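Local coordinates for protein Dmd discriminator of mRNA degradation (Enterobacteria phage RB69, PDB 5I8J) that serves as a phage antitoxin that interacts with the bacterial toxin RnlA, and so probably protects phage mRNA from degradation, at residues E31-V36 and V48-N53; E18-D23 and N44-K49. All coordinates share one frame; numbering follows the deposited sequence.

Interaction 1: E31-V36 and V48-N53; sequences EEIEWV and VKAFIN
Helix 30-44 passes its first turns over strand 46-52 with Ile33 and Ala50 as the nearest backbone pair, their CA atoms 7.7 Å apart. Within 31-36, Ile33 alone touches the strand segment, and its two branches divide the work. With chi1 at -64° the CG1 arm lies beside the backbone N, and it extends to CD1, which meets Ile52 CD1 tip to tip at 3.7 Å. The shorter branch, CG2, comes down on the methyl of Ala50, with Ile33 CG2 and Ala50 CB 4.2 Å apart. No hydrogen bond crosses between the segments; the join is purely apolar and largely buried. Leu26 of strand 19-26 also touches Ile33, while Phe10 and, one turn on in the helix, Thr37 also meet Ala50. Ala50 and Ile52, two residues apart on the strand, both direct their CB toward the helix. The intervening Phe51 instead packs edge-to-face with Phe51 of the second subunit, so one strand serves both the helix packing and the dimer contact. Apolar helix-on-sheet packing of this kind joins the one helix to the four-stranded antiparallel sheet of the beta-beta-alpha-beta-beta fold seen here.

Interaction 2: E18-D23 and N44-K49; sequences EMFTKD and NNALVK
This is a contact between non-neighbouring strands of the antiparallel sheet: Phe20 of strand 19-26 reaches past strand 6-14, which lies between, to Ala46 and Val48 of strand 46-52 and to Asn44, just before the turn into the strand. The ring does all the work from its side. Phe20 CG lies between the backbone N and the carbonyl carbon (chi1 62°), and from there the far end of the ring, CE1 and CZ, reaches 44-49. Ala46 CB approaches the edge of the ring near its plane, 3.9 Å from Phe20 CE1. Val48 crosses the Phe20 side chain at about a right angle and presents the methyl beside its own backbone N: Val48 CG2 lies 3.8 Å from Phe20 CZ. Phe14 of the intervening strand adds a second ring against Phe20. Just before Ala46, Asn45 takes positive phi in a Schellman motif, which ends the helix and turns the chain into the strand. The amide of Asn44 is tilted 43° from the ring plane, and its nitrogen is already hydrogen-bonded to Leu40 O in the last helical turn. That same nitrogen, Asn44 ND2, comes within 4.1 Å of Phe20 CZ.

Overall arrangement
Strand 46-52 carries one side of both interactions, whose centres are about 12 Å apart: interaction 2 uses its beginning and the turn before it, interaction 1 its later half. Val48 and Lys49 belong to both pairs of segments. Within these pairs, Val48 makes its side-chain contact in interaction 2, while interaction 1 takes the next two residues of the same alternation, Ala50 and Ile52. Helix 30-44 links 18-23 to 44-49 in sequence: its early residue Ile33 packs on the strand in interaction 1, while Asn44, by the turn beyond, meets Phe20 in interaction 2. Both regions also reach the second subunit: Lys49 forms a salt bridge with its Asp54, and Asp23 a hydrogen bond with its Trp13.

Interaction 1: E31-V36 and V48-N53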
ATOM      1  N   GLU A  31      15.337  -5.146  12.194  1.00 16.48           N
ATOM      2  CA  GLU A  31      15.796  -3.857  12.677  1.00 19.10           C
ATOM      3  C   GLU A  31      15.845  -2.832  11.548  1.00 18.83           C
ATOM      4  O   GLU A  31      15.360  -1.711  11.707  1.00 16.57           O
ATOM      5  CB  GLU A  31      17.163  -3.976  13.345  1.00 19.87           C
ATOM      6  CG  GLU A  31      17.733  -2.628  13.728  1.00 23.29           C
ATOM      7  CD  GLU A  31      18.855  -2.723  14.732  1.00 29.86           C
ATOM      8  OE1 GLU A  31      19.525  -3.776  14.793  1.00 26.84           O
ATOM      9  OE2 GLU A  31      19.070  -1.727  15.450  1.00 32.72           O
ATOM     10  N   GLU A  32      16.397  -3.218  10.400  1.00 15.30           N
ATOM     11  CA  GLU A  32      16.453  -2.296   9.275  1.00 14.27           C
ATOM     12  C   GLU A  32      15.067  -1.867   8.813  1.00 13.00           C
ATOM     13  O   GLU A  32      14.833  -0.700   8.541  1.00 13.43           O
ATOM     14  CB  GLU A  32      17.207  -2.905   8.091  1.00 16.40           C
ATOM     15  CG  GLU A  32      17.269  -1.939   6.916  1.00 14.93           C
ATOM     16  CD  GLU A  32      17.921  -2.520   5.692  1.00 13.56           C
ATOM     17  OE1 GLU A  32      17.927  -3.755   5.555  1.00 15.11           O
ATOM     18  OE2 GLU A  32      18.413  -1.730   4.860  1.00 11.00           O
ATOM     19  N   ILE A  33      14.160  -2.824   8.701  1.00 12.82           N
ATOM     20  CA  ILE A  33      12.808  -2.523   8.241  1.00 13.71           C
ATOM     21  C   ILE A  33      12.141  -1.519   9.179  1.00 13.53           C
ATOM     22  O   ILE A  33      11.533  -0.535   8.732  1.00 14.57           O
ATOM     23  CB  ILE A  33      11.962  -3.801   8.144  1.00 14.78           C
ATOM     24  CG1 ILE A  33      12.547  -4.730   7.076  1.00 16.96           C
ATOM     25  CG2 ILE A  33      10.527  -3.460   7.785  1.00 17.40           C
ATOM     26  CD1 ILE A  33      12.001  -6.139   7.120  1.00 19.67           C
ATOM     27  N   GLU A  34      12.277  -1.751  10.482  1.00 12.91           N
ATOM     28  CA  GLU A  34      11.677  -0.830  11.453  1.00 13.74           C
ATOM     29  C   GLU A  34      12.301   0.563  11.379  1.00 15.73           C
ATOM     30  O   GLU A  34      11.586   1.578  11.405  1.00 13.95           O
ATOM     31  CB  GLU A  34      11.790  -1.397  12.874  1.00 13.53           C
ATOM     32  CG  GLU A  34      10.895  -2.613  13.111  1.00 17.37           C
ATOM     33  CD  GLU A  34      10.928  -3.116  14.552  1.00 19.05           C
ATOM     34  OE1 GLU A  34      11.454  -2.408  15.432  1.00 24.10           O
ATOM     35  OE2 GLU A  34      10.416  -4.223  14.800  1.00 23.06           O
ATOM     36  N   TRP A  35      13.630   0.623  11.303  1.00 12.65           N
ATOM     37  CA  TRP A  35      14.326   1.913  11.257  1.00 14.05           C
ATOM     38  C   TRP A  35      13.925   2.691  10.005  1.00 12.83           C
ATOM     39  O   TRP A  35      13.639   3.880  10.063  1.00 13.65           O
ATOM     40  CB  TRP A  35      15.856   1.739  11.298  1.00 15.09           C
ATOM     41  CG  TRP A  35      16.541   3.042  11.573  1.00 15.12           C
ATOM     42  CD1 TRP A  35      16.888   3.544  12.796  1.00 20.59           C
ATOM     43  CD2 TRP A  35      16.900   4.046  10.611  1.00 16.40           C
ATOM     44  NE1 TRP A  35      17.461   4.785  12.653  1.00 19.28           N
ATOM     45  CE2 TRP A  35      17.480   5.117  11.325  1.00 15.42           C
ATOM     46  CE3 TRP A  35      16.799   4.138   9.219  1.00 15.25           C
ATOM     47  CZ2 TRP A  35      17.960   6.264  10.692  1.00 15.91           C
ATOM     48  CZ3 TRP A  35      17.286   5.281   8.592  1.00 13.05           C
ATOM     49  CH2 TRP A  35      17.850   6.327   9.328  1.00 13.78           C
ATOM     50  N   VAL A  36      13.902   2.005   8.870  1.00 11.17           N
ATOM     51  CA  VAL A  36      13.543   2.639   7.609  1.00 12.08           C
ATOM     52  C   VAL A  36      12.109   3.162   7.692  1.00 10.77           C
ATOM     53  O   VAL A  36      11.818   4.272   7.226  1.00 12.00           O
ATOM     54  CB  VAL A  36      13.713   1.660   6.425  1.00 12.15           C
ATOM     55  CG1 VAL A  36      13.065   2.203   5.160  1.00 11.90           C
ATOM     56  CG2 VAL A  36      15.195   1.426   6.185  1.00 12.73           C
ATOM     57  N   VAL A  48       3.247   5.629   8.256  1.00  9.38           N
ATOM     58  CA  VAL A  48       3.800   4.744   7.228  1.00  9.06           C
ATOM     59  C   VAL A  48       3.653   3.299   7.662  1.00 10.80           C
ATOM     60  O   VAL A  48       3.961   2.961   8.808  1.00 12.00           O
ATOM     61  CB  VAL A  48       5.290   5.051   6.943  1.00 10.19           C
ATOM     62  CG1 VAL A  48       5.857   4.069   5.892  1.00  8.44           C
ATOM     63  CG2 VAL A  48       5.452   6.484   6.472  1.00  7.95           C
ATOM     64  N   LYS A  49       3.148   2.463   6.749  1.00  8.68           N
ATOM     65  CA  LYS A  49       3.011   1.028   6.962  1.00  9.36           C
ATOM     66  C   LYS A  49       3.963   0.292   6.038  1.00 11.87           C
ATOM     67  O   LYS A  49       4.074   0.641   4.858  1.00 11.20           O
ATOM     68  CB  LYS A  49       1.583   0.552   6.696  1.00 11.72           C
ATOM     69  CG  LYS A  49       0.510   1.273   7.493  1.00 11.16           C
ATOM     70  CD  LYS A  49      -0.882   0.899   6.947  1.00 10.70           C
ATOM     71  CE  LYS A  49      -1.987   1.711   7.606  1.00 15.20           C
ATOM     72  NZ  LYS A  49      -2.387   1.177   8.925  1.00 15.91           N
ATOM     73  N   ALA A  50       4.637  -0.722   6.579  1.00  9.44           N
ATOM     74  CA  ALA A  50       5.519  -1.583   5.786  1.00 11.04           C
ATOM     75  C   ALA A  50       4.851  -2.943   5.537  1.00 11.96           C
ATOM     76  O   ALA A  50       4.354  -3.582   6.456  1.00 11.99           O
ATOM     77  CB  ALA A  50       6.870  -1.760   6.492  1.00 11.38           C
ATOM     78  N   PHE A  51       4.846  -3.363   4.277  1.00 11.36           N
ATOM     79  CA  PHE A  51       4.241  -4.610   3.846  1.00 12.86           C
ATOM     80  C   PHE A  51       5.297  -5.511   3.214  1.00 12.62           C
ATOM     81  O   PHE A  51       6.089  -5.054   2.395  1.00 12.81           O
ATOM     82  CB  PHE A  51       3.121  -4.356   2.825  1.00 12.96           C
ATOM     83  CG  PHE A  51       1.861  -3.775   3.413  1.00 13.63           C
ATOM     84  CD1 PHE A  51       1.753  -2.410   3.672  1.00 15.30           C
ATOM     85  CD2 PHE A  51       0.766  -4.592   3.670  1.00 14.83           C
ATOM     86  CE1 PHE A  51       0.578  -1.882   4.206  1.00 14.43           C
ATOM     87  CE2 PHE A  51      -0.408  -4.065   4.204  1.00 14.21           C
ATOM     88  CZ  PHE A  51      -0.503  -2.712   4.465  1.00 15.73           C
ATOM     89  N   ILE A  52       5.294  -6.789   3.583  1.00 12.09           N
ATOM     90  CA  ILE A  52       6.102  -7.793   2.893  1.00 12.48           C
ATOM     91  C   ILE A  52       5.176  -8.931   2.482  1.00 16.86           C
ATOM     92  O   ILE A  52       4.406  -9.431   3.303  1.00 15.35           O
ATOM     93  CB  ILE A  52       7.251  -8.331   3.763  1.00 16.56           C
ATOM     94  CG1 ILE A  52       8.180  -7.191   4.188  1.00 16.99           C
ATOM     95  CG2 ILE A  52       8.050  -9.402   2.997  1.00 16.69           C
ATOM     96  CD1 ILE A  52       9.205  -7.601   5.246  1.00 18.53           C
ATOM     97  N   ASN A  53       5.228  -9.310   1.209  1.00 15.74           N
ATOM     98  CA  ASN A  53       4.314 -10.331   0.687  1.00 17.71           C
ATOM     99  C   ASN A  53       2.861  -9.988   0.998  1.00 18.84           C
ATOM    100  O   ASN A  53       2.077 -10.862   1.382  1.00 19.88           O
ATOM    101  CB  ASN A  53       4.656 -11.712   1.257  1.00 20.89           C
ATOM    102  CG  ASN A  53       6.022 -12.211   0.807  1.00 26.76           C
ATOM    103  OD1 ASN A  53       6.466 -11.921  -0.305  1.00 33.23           O
ATOM    104  ND2 ASN A  53       6.691 -12.973   1.668  1.00 30.67           N
TER

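Interaction 2: E18-D23 and N44-K49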
ATOM      1  N   GLU A  18      -3.315  13.080   1.961  1.00 15.02           N
ATOM      2  CA  GLU A  18      -2.592  12.709   0.747  1.00 16.27           C
ATOM      3  C   GLU A  18      -1.720  11.495   1.029  1.00 17.23           C
ATOM      4  O   GLU A  18      -1.314  11.279   2.162  1.00 12.48           O
ATOM      5  CB  GLU A  18      -1.732  13.859   0.238  1.00 18.12           C
ATOM      6  CG  GLU A  18      -2.463  14.911  -0.557  1.00 20.73           C
ATOM      7  CD  GLU A  18      -1.483  15.856  -1.237  1.00 30.23           C
ATOM      8  OE1 GLU A  18      -0.259  15.598  -1.170  1.00 36.21           O
ATOM      9  OE2 GLU A  18      -1.925  16.850  -1.840  1.00 41.01           O
ATOM     10  N   MET A  19      -1.419  10.713  -0.005  1.00 13.57           N
ATOM     11  CA  MET A  19      -0.696   9.464   0.192  1.00 12.33           C
ATOM     12  C   MET A  19       0.567   9.394  -0.637  1.00 14.53           C
ATOM     13  O   MET A  19       0.722  10.136  -1.613  1.00 13.46           O
ATOM     14  CB  MET A  19      -1.609   8.278  -0.144  1.00 13.10           C
ATOM     15  CG  MET A  19      -2.796   8.204   0.795  1.00 13.74           C
ATOM     16  SD  MET A  19      -4.069   7.052   0.236  1.00 21.58           S
ATOM     17  CE  MET A  19      -3.172   5.537   0.294  1.00 13.07           C
ATOM     18  N   PHE A  20       1.475   8.510  -0.232  1.00 13.33           N
ATOM     19  CA  PHE A  20       2.617   8.157  -1.069  1.00 15.06           C
ATOM     20  C   PHE A  20       2.907   6.675  -0.923  1.00 15.88           C
ATOM     21  O   PHE A  20       2.471   6.047   0.026  1.00 14.57           O
ATOM     22  CB  PHE A  20       3.857   8.994  -0.718  1.00 16.54           C
ATOM     23  CG  PHE A  20       4.357   8.808   0.687  1.00 17.11           C
ATOM     24  CD1 PHE A  20       3.822   9.548   1.734  1.00 18.82           C
ATOM     25  CD2 PHE A  20       5.387   7.917   0.958  1.00 22.33           C
ATOM     26  CE1 PHE A  20       4.289   9.385   3.027  1.00 19.34           C
ATOM     27  CE2 PHE A  20       5.860   7.754   2.254  1.00 18.60           C
ATOM     28  CZ  PHE A  20       5.317   8.484   3.282  1.00 15.64           C
ATOM     29  N   THR A  21       3.624   6.099  -1.876  1.00 13.20           N
ATOM     30  CA  THR A  21       3.922   4.675  -1.781  1.00 11.50           C
ATOM     31  C   THR A  21       5.244   4.394  -2.493  1.00 17.07           C
ATOM     32  O   THR A  21       5.586   5.079  -3.451  1.00 15.87           O
ATOM     33  CB  THR A  21       2.763   3.823  -2.356  1.00 12.71           C
ATOM     34  OG1 THR A  21       3.009   2.436  -2.104  1.00 15.21           O
ATOM     35  CG2 THR A  21       2.598   4.056  -3.857  1.00 16.87           C
ATOM     36  N   LYS A  22       6.007   3.433  -1.972  1.00 14.93           N
ATOM     37  CA  LYS A  22       7.303   3.085  -2.560  1.00 14.59           C
ATOM     38  C   LYS A  22       7.595   1.618  -2.377  1.00 15.19           C
ATOM     39  O   LYS A  22       7.251   1.064  -1.350  1.00 15.31           O
ATOM     40  CB  LYS A  22       8.450   3.869  -1.906  1.00 18.37           C
ATOM     41  CG  LYS A  22       8.395   5.365  -1.997  1.00 25.48           C
ATOM     42  CD  LYS A  22       9.647   5.964  -1.392  1.00 26.88           C
ATOM     43  CE  LYS A  22      10.866   5.640  -2.236  1.00 28.97           C
ATOM     44  NZ  LYS A  22      12.018   6.512  -1.855  1.00 34.12           N
ATOM     45  N   ASP A  23       8.266   1.004  -3.353  1.00 13.99           N
ATOM     46  CA  ASP A  23       8.859  -0.321  -3.175  1.00 12.97           C
ATOM     47  C   ASP A  23      10.345  -0.148  -2.923  1.00 14.84           C
ATOM     48  O   ASP A  23      11.024   0.498  -3.712  1.00 16.62           O
ATOM     49  CB  ASP A  23       8.653  -1.202  -4.411  1.00 13.33           C
ATOM     50  CG  ASP A  23       7.314  -1.898  -4.414  1.00 18.48           C
ATOM     51  OD1 ASP A  23       6.566  -1.743  -3.432  1.00 15.63           O
ATOM     52  OD2 ASP A  23       7.024  -2.623  -5.383  1.00 15.67           O
ATOM     53  N   ASN A  44       8.544  12.609   6.957  1.00 15.71           N
ATOM     54  CA  ASN A  44       7.370  13.051   6.223  1.00 14.78           C
ATOM     55  C   ASN A  44       6.201  13.474   7.098  1.00 16.49           C
ATOM     56  O   ASN A  44       5.131  13.814   6.579  1.00 18.33           O
ATOM     57  CB  ASN A  44       6.940  11.942   5.258  1.00 14.67           C
ATOM     58  CG  ASN A  44       7.871  11.841   4.059  1.00 18.49           C
ATOM     59  OD1 ASN A  44       7.900  12.738   3.222  1.00 21.59           O
ATOM     60  ND2 ASN A  44       8.640  10.757   3.980  1.00 17.45           N
ATOM     61  N   ASN A  45       6.408  13.472   8.413  1.00 14.59           N
ATOM     62  CA  ASN A  45       5.326  13.717   9.367  1.00 16.89           C
ATOM     63  C   ASN A  45       4.098  12.895   8.992  1.00 14.48           C
ATOM     64  O   ASN A  45       2.997  13.420   8.864  1.00 14.01           O
ATOM     65  CB  ASN A  45       4.980  15.201   9.422  1.00 19.47           C
ATOM     66  CG  ASN A  45       6.116  16.035   9.975  1.00 24.99           C
ATOM     67  OD1 ASN A  45       6.360  16.032  11.177  1.00 26.10           O
ATOM     68  ND2 ASN A  45       6.818  16.748   9.102  1.00 27.24           N
ATOM     69  N   ALA A  46       4.312  11.598   8.807  1.00 13.00           N
ATOM     70  CA  ALA A  46       3.314  10.743   8.187  1.00 11.44           C
ATOM     71  C   ALA A  46       3.072   9.458   8.973  1.00 12.61           C
ATOM     72  O   ALA A  46       3.834   9.103   9.873  1.00 11.94           O
ATOM     73  CB  ALA A  46       3.748  10.405   6.750  1.00 13.68           C
ATOM     74  N   LEU A  47       1.990   8.781   8.626  1.00 10.50           N
ATOM     75  CA  LEU A  47       1.764   7.403   9.029  1.00 10.75           C
ATOM     76  C   LEU A  47       2.345   6.544   7.926  1.00 10.57           C
ATOM     77  O   LEU A  47       1.996   6.728   6.769  1.00 10.93           O
ATOM     78  CB  LEU A  47       0.271   7.114   9.208  1.00 11.42           C
ATOM     79  CG  LEU A  47      -0.156   5.644   9.241  1.00 11.58           C
ATOM     80  CD1 LEU A  47       0.375   4.951  10.489  1.00 14.29           C
ATOM     81  CD2 LEU A  47      -1.671   5.518   9.156  1.00 13.78           C
ATOM     82  N   VAL A  48       3.247   5.629   8.256  1.00  9.38           N
ATOM     83  CA  VAL A  48       3.800   4.744   7.228  1.00  9.06           C
ATOM     84  C   VAL A  48       3.653   3.299   7.662  1.00 10.80           C
ATOM     85  O   VAL A  48       3.961   2.961   8.808  1.00 12.00           O
ATOM     86  CB  VAL A  48       5.290   5.051   6.943  1.00 10.19           C
ATOM     87  CG1 VAL A  48       5.857   4.069   5.892  1.00  8.44           C
ATOM     88  CG2 VAL A  48       5.452   6.484   6.472  1.00  7.95           C
ATOM     89  N   LYS A  49       3.148   2.463   6.749  1.00  8.68           N
ATOM     90  CA  LYS A  49       3.011   1.028   6.962  1.00  9.36           C
ATOM     91  C   LYS A  49       3.963   0.292   6.038  1.00 11.87           C
ATOM     92  O   LYS A  49       4.074   0.641   4.858  1.00 11.20           O
ATOM     93  CB  LYS A  49       1.583   0.552   6.696  1.00 11.72           C
ATOM     94  CG  LYS A  49       0.510   1.273   7.493  1.00 11.16           C
ATOM     95  CD  LYS A  49      -0.882   0.899   6.947  1.00 10.70           C
ATOM     96  CE  LYS A  49      -1.987   1.711   7.606  1.00 15.20           C
ATOM     97  NZ  LYS A  49      -2.387   1.177   8.925  1.00 15.91           N
TER